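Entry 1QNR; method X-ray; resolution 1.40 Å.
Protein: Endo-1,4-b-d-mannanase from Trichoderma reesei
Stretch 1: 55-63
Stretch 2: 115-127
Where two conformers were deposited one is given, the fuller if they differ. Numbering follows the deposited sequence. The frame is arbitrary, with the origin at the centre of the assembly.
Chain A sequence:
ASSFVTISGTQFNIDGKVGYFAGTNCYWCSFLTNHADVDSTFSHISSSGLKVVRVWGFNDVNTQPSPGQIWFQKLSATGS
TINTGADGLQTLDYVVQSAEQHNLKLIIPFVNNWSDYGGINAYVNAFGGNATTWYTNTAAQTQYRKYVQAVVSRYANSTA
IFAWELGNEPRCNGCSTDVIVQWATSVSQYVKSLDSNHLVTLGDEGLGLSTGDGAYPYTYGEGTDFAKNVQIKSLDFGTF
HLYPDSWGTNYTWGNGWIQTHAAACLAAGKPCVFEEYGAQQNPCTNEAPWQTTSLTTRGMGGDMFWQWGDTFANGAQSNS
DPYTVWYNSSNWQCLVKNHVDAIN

Stretch 1 (55-63) VWGFNDVNT
Stretch 2 (115-127) SDYGGINAYVNAF

Stretch 1 is mostly extended, with a short strand at Asp60-Val61; stretch 2 runs from a type II turn, Ser115 to Gly118, into a helix that continues through Phe127. The register advances in the same sense along both: CA of Asn59 lies 4.9 Å from CA of Tyr117, CA of Asp60 4.6 Å from CA of Gly118, and CA of Asn62 6.3 Å from CA of Ala122. Together they bury 481 Å², both sides summed.

One backbone hydrogen bond fixes this register, Asp60 N to Tyr117 O at 3.0 Å and 161°. Tyr117 (phi/psi 58/38) and Gly118 (94/-73) bring the chain close enough for Gly118 CA to sit 3.2 Å from Asp60 O, a CA-H...O contact with 124° at the hydrogen. An ideal CB on Gly118 would fall 2.3 Å from Asp60 O, so the approach depends on glycine.

Amide hydrogen bonds tie Asn62 (chi1 -67°, chi2 120°) to the helix. Its ND2 donates to Ala122 O (3.0 Å, 174°), while its OD1 accepts from Asn125 ND2 (2.9 Å, 172°); Asn125 is also m, chi2 -19°. Both bonds are nearly linear, using the amide's opposite polarities.

Asp60 (m, chi2 -52°) works through water. Its OD2 accepts from water 1 at 2.7 Å, and that water's oxygen weakly accepts from Gly119 N at 3.0 Å. Water 2 donates to Asp60 OD2 at 2.8 Å and accepts from Tyr123 OH at 2.7 Å. Direct packing adds Asp60 CB to Ala122 CB, 4.1 Å.

Apolar contacts gather around Tyr117 (m, chi2 -78°). Trp56 (m, chi2 178°) places CD1 4.1 Å from Tyr117 CD2, with ring planes at 73°; Phe58 (p, chi2 84°) places CE1 4.1 Å from Tyr117 CB.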

ATOM      1  N   VAL A  55       0.884  -2.596  -5.210  1.00  6.19           N
ATOM      2  CA  VAL A  55       0.745  -4.083  -5.535  1.00  6.52           C
ATOM      3  C   VAL A  55       1.174  -4.861  -4.302  1.00  7.48           C
ATOM      4  O   VAL A  55       2.053  -4.382  -3.535  1.00  8.83           O
ATOM      5  CB  VAL A  55       1.591  -4.437  -6.794  1.00  7.37           C
ATOM      6  CG1 VAL A  55       1.153  -3.575  -7.999  1.00  9.31           C
ATOM      7  CG2 VAL A  55       3.108  -4.309  -6.575  1.00  8.75           C
ATOM      8  N   TRP A  56       0.653  -6.098  -4.115  1.00  7.10           N
ATOM      9  CA  TRP A  56       1.156  -6.877  -2.918  1.00  6.90           C
ATOM     10  C   TRP A  56       2.578  -7.384  -3.151  1.00  7.30           C
ATOM     11  O   TRP A  56       2.927  -7.978  -4.181  1.00  8.57           O
ATOM     12  CB  TRP A  56       0.225  -8.061  -2.610  1.00  7.88           C
ATOM     13  CG  TRP A  56      -1.080  -7.693  -1.911  1.00  6.84           C
ATOM     14  CD1 TRP A  56      -2.029  -8.647  -1.620  1.00  8.01           C
ATOM     15  CD2 TRP A  56      -1.566  -6.437  -1.369  1.00  7.45           C
ATOM     16  NE1 TRP A  56      -3.044  -8.065  -0.888  1.00  8.77           N
ATOM     17  CE2 TRP A  56      -2.807  -6.719  -0.745  1.00  8.42           C
ATOM     18  CE3 TRP A  56      -1.070  -5.100  -1.378  1.00  7.83           C
ATOM     19  CZ2 TRP A  56      -3.575  -5.746  -0.065  1.00  8.76           C
ATOM     20  CZ3 TRP A  56      -1.884  -4.135  -0.705  1.00  7.65           C
ATOM     21  CH2 TRP A  56      -3.141  -4.424  -0.055  1.00  7.91           C
ATOM     22  N   GLY A  57       3.430  -7.255  -2.109  1.00  6.31           N
ATOM     23  CA  GLY A  57       4.789  -7.839  -2.162  1.00  7.74           C
ATOM     24  C   GLY A  57       4.918  -9.110  -1.352  1.00  6.54           C
ATOM     25  O   GLY A  57       6.083  -9.548  -1.093  1.00 10.82           O
ATOM     26  N   PHE A  58       3.796  -9.765  -1.044  1.00  7.03           N
ATOM     27  CA  PHE A  58       3.721 -10.968  -0.251  1.00  7.94           C
ATOM     28  C   PHE A  58       2.688 -11.941  -0.830  1.00  7.27           C
ATOM     29  O   PHE A  58       1.753 -11.551  -1.530  1.00  8.13           O
ATOM     30  CB  PHE A  58       3.270 -10.632   1.238  1.00  7.85           C
ATOM     31  CG  PHE A  58       1.974  -9.810   1.320  1.00  7.22           C
ATOM     32  CD1 PHE A  58       0.714 -10.479   1.255  1.00  7.85           C
ATOM     33  CD2 PHE A  58       1.994  -8.431   1.419  1.00  7.60           C
ATOM     34  CE1 PHE A  58      -0.450  -9.714   1.294  1.00  7.64           C
ATOM     35  CE2 PHE A  58       0.818  -7.660   1.490  1.00  8.48           C
ATOM     36  CZ  PHE A  58      -0.410  -8.319   1.419  1.00  8.51           C
ATOM     37  N   ASN A  59       2.936 -13.236  -0.483  1.00  8.07           N
ATOM     38  CA  ASN A  59       1.936 -14.298  -0.748  1.00  7.57           C
ATOM     39  C   ASN A  59       2.431 -15.494   0.074  1.00  8.77           C
ATOM     40  O   ASN A  59       3.287 -16.316  -0.316  1.00  8.65           O
ATOM     41  CB  ASN A  59       1.847 -14.601  -2.285  1.00  9.10           C
ATOM     42  CG  ASN A  59       0.672 -15.510  -2.602  1.00  9.91           C
ATOM     43  OD1 ASN A  59       0.330 -16.392  -1.811  1.00 13.53           O
ATOM     44  ND2 ASN A  59       0.011 -15.366  -3.770  1.00  9.49           N
ATOM     45  N   ASP A  60       1.987 -15.522   1.340  1.00  9.14           N
ATOM     46  CA  ASP A  60       2.461 -16.438   2.379  1.00  8.99           C
ATOM     47  C   ASP A  60       1.551 -17.638   2.551  1.00  9.18           C
ATOM     48  O   ASP A  60       0.310 -17.479   2.585  1.00 10.77           O
ATOM     49  CB  ASP A  60       2.508 -15.668   3.739  1.00 10.45           C
ATOM     50  CG  ASP A  60       3.556 -14.567   3.724  1.00 10.13           C
ATOM     51  OD1 ASP A  60       4.745 -14.929   3.352  1.00  9.98           O
ATOM     52  OD2 ASP A  60       3.292 -13.374   4.087  1.00 11.22           O
ATOM     53  N   VAL A  61       2.162 -18.805   2.663  1.00  9.58           N
ATOM     54  CA  VAL A  61       1.430 -20.086   2.827  1.00 10.76           C
ATOM     55  C   VAL A  61       2.110 -20.911   3.934  1.00 12.20           C
ATOM     56  O   VAL A  61       3.262 -20.685   4.276  1.00 12.14           O
ATOM     57  CB  VAL A  61       1.423 -20.912   1.513  1.00 12.68           C
ATOM     58  CG1 VAL A  61       0.748 -20.170   0.352  1.00 13.04           C
ATOM     59  CG2 VAL A  61       2.838 -21.379   1.121  1.00 13.25           C
ATOM     60  N   ASN A  62       1.322 -21.840   4.479  1.00 13.49           N
ATOM     61  CA  ASN A  62       1.888 -22.815   5.454  1.00 14.00           C
ATOM     62  C   ASN A  62       2.060 -24.186   4.809  1.00 18.39           C
ATOM     63  O   ASN A  62       2.911 -24.967   5.254  1.00 20.83           O
ATOM     64  CB  ASN A  62       1.003 -22.932   6.695  1.00 14.34           C
ATOM     65  CG  ASN A  62       1.002 -21.646   7.500  1.00 12.77           C
ATOM     66  OD1 ASN A  62      -0.060 -21.022   7.698  1.00 14.10           O
ATOM     67  ND2 ASN A  62       2.155 -21.167   7.986  1.00 13.06           N
ATOM     68  N   THR A  63       1.347 -24.442   3.697  1.00 20.81           N
ATOM     69  CA  THR A  63       1.549 -25.708   2.967  1.00 26.61           C
ATOM     70  C   THR A  63       1.762 -25.254   1.507  1.00 25.43           C
ATOM     71  O   THR A  63       1.012 -24.371   1.109  1.00 24.58           O
ATOM     72  CB  THR A  63       0.355 -26.649   3.079  1.00 32.82           C
ATOM     73  OG1 THR A  63      -0.725 -26.219   2.208  1.00 36.48           O
ATOM     74  CG2 THR A  63      -0.441 -26.694   4.386  1.00 32.65           C
ATOM     75  N   SER A 115      -5.645 -11.955   7.055  1.00 10.17           N
ATOM     76  CA  SER A 115      -5.277 -13.318   6.650  1.00 10.38           C
ATOM     77  C   SER A 115      -5.338 -13.621   5.165  1.00 11.84           C
ATOM     78  O   SER A 115      -4.955 -14.683   4.712  1.00 12.06           O
ATOM     79  CB  SER A 115      -6.123 -14.344   7.495  1.00 12.39           C
ATOM     80  OG  SER A 115      -5.736 -14.111   8.836  0.50 13.93           O
ATOM     81  N   ASP A 116      -5.717 -12.593   4.346  1.00 10.28           N
ATOM     82  CA  ASP A 116      -5.716 -12.771   2.923  1.00 10.26           C
ATOM     83  C   ASP A 116      -4.285 -12.951   2.413  1.00  9.91           C
ATOM     84  O   ASP A 116      -3.446 -12.045   2.690  1.00 11.20           O
ATOM     85  CB  ASP A 116      -6.424 -11.592   2.193  1.00 11.69           C
ATOM     86  CG  ASP A 116      -7.804 -11.314   2.861  1.00 15.90           C
ATOM     87  OD1 ASP A 116      -8.725 -12.147   2.769  1.00 21.54           O
ATOM     88  OD2 ASP A 116      -7.975 -10.282   3.526  1.00 15.96           O
ATOM     89  N   TYR A 117      -3.972 -13.980   1.617  1.00  9.74           N
ATOM     90  CA  TYR A 117      -2.611 -14.251   1.151  1.00  8.44           C
ATOM     91  C   TYR A 117      -1.674 -14.448   2.361  1.00  8.84           C
ATOM     92  O   TYR A 117      -0.479 -14.089   2.317  1.00  9.02           O
ATOM     93  CB  TYR A 117      -2.135 -13.221   0.110  1.00  8.80           C
ATOM     94  CG  TYR A 117      -3.101 -13.129  -1.043  1.00  7.72           C
ATOM     95  CD1 TYR A 117      -3.115 -14.115  -2.045  1.00  9.65           C
ATOM     96  CD2 TYR A 117      -4.073 -12.136  -1.117  1.00  8.40           C
ATOM     97  CE1 TYR A 117      -4.044 -14.125  -3.090  1.00  9.91           C
ATOM     98  CE2 TYR A 117      -5.041 -12.137  -2.154  1.00  9.89           C
ATOM     99  CZ  TYR A 117      -4.987 -13.122  -3.090  1.00 10.70           C
ATOM    100  OH  TYR A 117      -5.928 -13.053  -4.165  1.00 12.10           O
ATOM    101  N   GLY A 118      -2.213 -15.123   3.400  1.00  8.74           N
ATOM    102  CA  GLY A 118      -1.442 -15.592   4.566  1.00  9.92           C
ATOM    103  C   GLY A 118      -1.444 -14.650   5.740  1.00  8.85           C
ATOM    104  O   GLY A 118      -2.058 -14.879   6.791  1.00 10.45           O
ATOM    105  N   GLY A 119      -0.709 -13.528   5.627  1.00  8.96           N
ATOM    106  CA  GLY A 119      -0.700 -12.481   6.636  1.00  9.13           C
ATOM    107  C   GLY A 119       0.067 -12.890   7.896  1.00  8.85           C
ATOM    108  O   GLY A 119       0.678 -13.973   8.024  1.00  9.32           O
ATOM    109  N   ILE A 120      -0.122 -12.041   8.944  1.00  8.18           N
ATOM    110  CA  ILE A 120       0.380 -12.264  10.303  1.00  9.33           C
ATOM    111  C   ILE A 120      -0.102 -13.675  10.721  1.00 10.47           C
ATOM    112  O   ILE A 120       0.668 -14.399  11.396  1.00 10.18           O
ATOM    113  CB  ILE A 120      -0.088 -11.163  11.284  1.00  8.83           C
ATOM    114  CG1 ILE A 120       0.799  -9.918  11.006  1.00 10.24           C
ATOM    115  CG2 ILE A 120       0.025 -11.647  12.759  1.00 11.32           C
ATOM    116  CD1 ILE A 120       0.466  -8.660  11.832  1.00 10.24           C
ATOM    117  N   ASN A 121      -1.351 -14.064  10.422  1.00 10.11           N
ATOM    118  CA  ASN A 121      -1.860 -15.396  10.832  1.00  9.68           C
ATOM    119  C   ASN A 121      -1.019 -16.529  10.298  1.00 10.15           C
ATOM    120  O   ASN A 121      -0.810 -17.541  11.038  1.00 10.83           O
ATOM    121  CB  ASN A 121      -3.339 -15.560  10.385  1.00 10.76           C
ATOM    122  CG  ASN A 121      -3.932 -16.899  10.828  1.00 11.39           C
ATOM    123  OD1 ASN A 121      -4.268 -17.775  10.012  1.00 16.48           O
ATOM    124  ND2 ASN A 121      -4.113 -16.940  12.113  1.00 13.23           N
ATOM    125  N   ALA A 122      -0.441 -16.457   9.094  1.00 10.51           N
ATOM    126  CA  ALA A 122       0.422 -17.547   8.585  1.00  9.17           C
ATOM    127  C   ALA A 122       1.696 -17.597   9.438  1.00 10.26           C
ATOM    128  O   ALA A 122       2.252 -18.716   9.685  1.00 10.90           O
ATOM    129  CB  ALA A 122       0.737 -17.299   7.110  1.00 11.13           C
ATOM    130  N   TYR A 123       2.281 -16.471   9.896  1.00 10.86           N
ATOM    131  CA  TYR A 123       3.411 -16.500  10.842  1.00 10.89           C
ATOM    132  C   TYR A 123       2.985 -17.087  12.172  1.00 11.91           C
ATOM    133  O   TYR A 123       3.788 -17.891  12.740  1.00 12.52           O
ATOM    134  CB  TYR A 123       3.950 -15.073  10.973  1.00  9.39           C
ATOM    135  CG  TYR A 123       4.744 -14.485   9.845  1.00  9.00           C
ATOM    136  CD1 TYR A 123       4.092 -13.881   8.762  1.00  8.34           C
ATOM    137  CD2 TYR A 123       6.167 -14.505   9.820  1.00  9.58           C
ATOM    138  CE1 TYR A 123       4.804 -13.330   7.697  1.00  9.80           C
ATOM    139  CE2 TYR A 123       6.905 -13.958   8.774  1.00  8.39           C
ATOM    140  CZ  TYR A 123       6.202 -13.342   7.738  1.00  8.24           C
ATOM    141  OH  TYR A 123       6.947 -12.787   6.704  1.00  9.27           O
ATOM    142  N   VAL A 124       1.809 -16.749  12.718  1.00 10.73           N
ATOM    143  CA  VAL A 124       1.367 -17.333  13.998  1.00 12.15           C
ATOM    144  C   VAL A 124       1.227 -18.851  13.860  1.00 11.53           C
ATOM    145  O   VAL A 124       1.654 -19.603  14.779  1.00 12.65           O
ATOM    146  CB  VAL A 124      -0.010 -16.707  14.384  1.00 11.88           C
ATOM    147  CG1 VAL A 124      -0.683 -17.461  15.538  1.00 13.59           C
ATOM    148  CG2 VAL A 124       0.220 -15.227  14.722  1.00 13.12           C
ATOM    149  N   ASN A 125       0.731 -19.361  12.764  1.00 12.30           N
ATOM    150  CA  ASN A 125       0.616 -20.839  12.603  1.00 11.50           C
ATOM    151  C   ASN A 125       2.006 -21.511  12.667  1.00 14.28           C
ATOM    152  O   ASN A 125       2.098 -22.651  13.197  1.00 16.93           O
ATOM    153  CB  ASN A 125      -0.009 -21.171  11.217  1.00 13.20           C
ATOM    154  CG  ASN A 125      -1.494 -20.909  11.126  1.00 15.16           C
ATOM    155  OD1 ASN A 125      -2.185 -20.802  12.156  1.00 17.54           O
ATOM    156  ND2 ASN A 125      -2.006 -20.785   9.897  1.00 16.09           N
ATOM    157  N   ALA A 126       3.059 -20.877  12.127  1.00 12.74           N
ATOM    158  CA  ALA A 126       4.370 -21.491  12.105  1.00 12.76           C
ATOM    159  C   ALA A 126       5.152 -21.249  13.395  1.00 13.97           C
ATOM    160  O   ALA A 126       5.923 -22.144  13.797  1.00 16.11           O
ATOM    161  CB  ALA A 126       5.229 -20.895  10.976  1.00 12.02           C
ATOM    162  N   PHE A 127       5.075 -20.064  14.003  1.00 11.77           N
ATOM    163  CA  PHE A 127       5.966 -19.640  15.089  1.00 13.25           C
ATOM    164  C   PHE A 127       5.245 -19.398  16.379  1.00 13.71           C
ATOM    165  O   PHE A 127       5.936 -18.941  17.347  1.00 14.81           O
ATOM    166  CB  PHE A 127       6.718 -18.358  14.598  1.00 12.70           C
ATOM    167  CG  PHE A 127       7.444 -18.560  13.273  1.00 11.98           C
ATOM    168  CD1 PHE A 127       8.384 -19.551  13.084  1.00 13.65           C
ATOM    169  CD2 PHE A 127       7.112 -17.730  12.189  1.00 11.19           C
ATOM    170  CE1 PHE A 127       9.042 -19.723  11.878  1.00 13.88           C
ATOM    171  CE2 PHE A 127       7.724 -17.924  10.971  1.00 11.86           C
ATOM    172  CZ  PHE A 127       8.673 -18.921  10.809  1.00 13.78           C
TER
HETATM  173  O   HOH W   1       1.224 -11.680   4.266  1.00  9.45           O
HETATM  174  O   HOH W   2       5.434 -11.723   4.738  1.00 10.27           O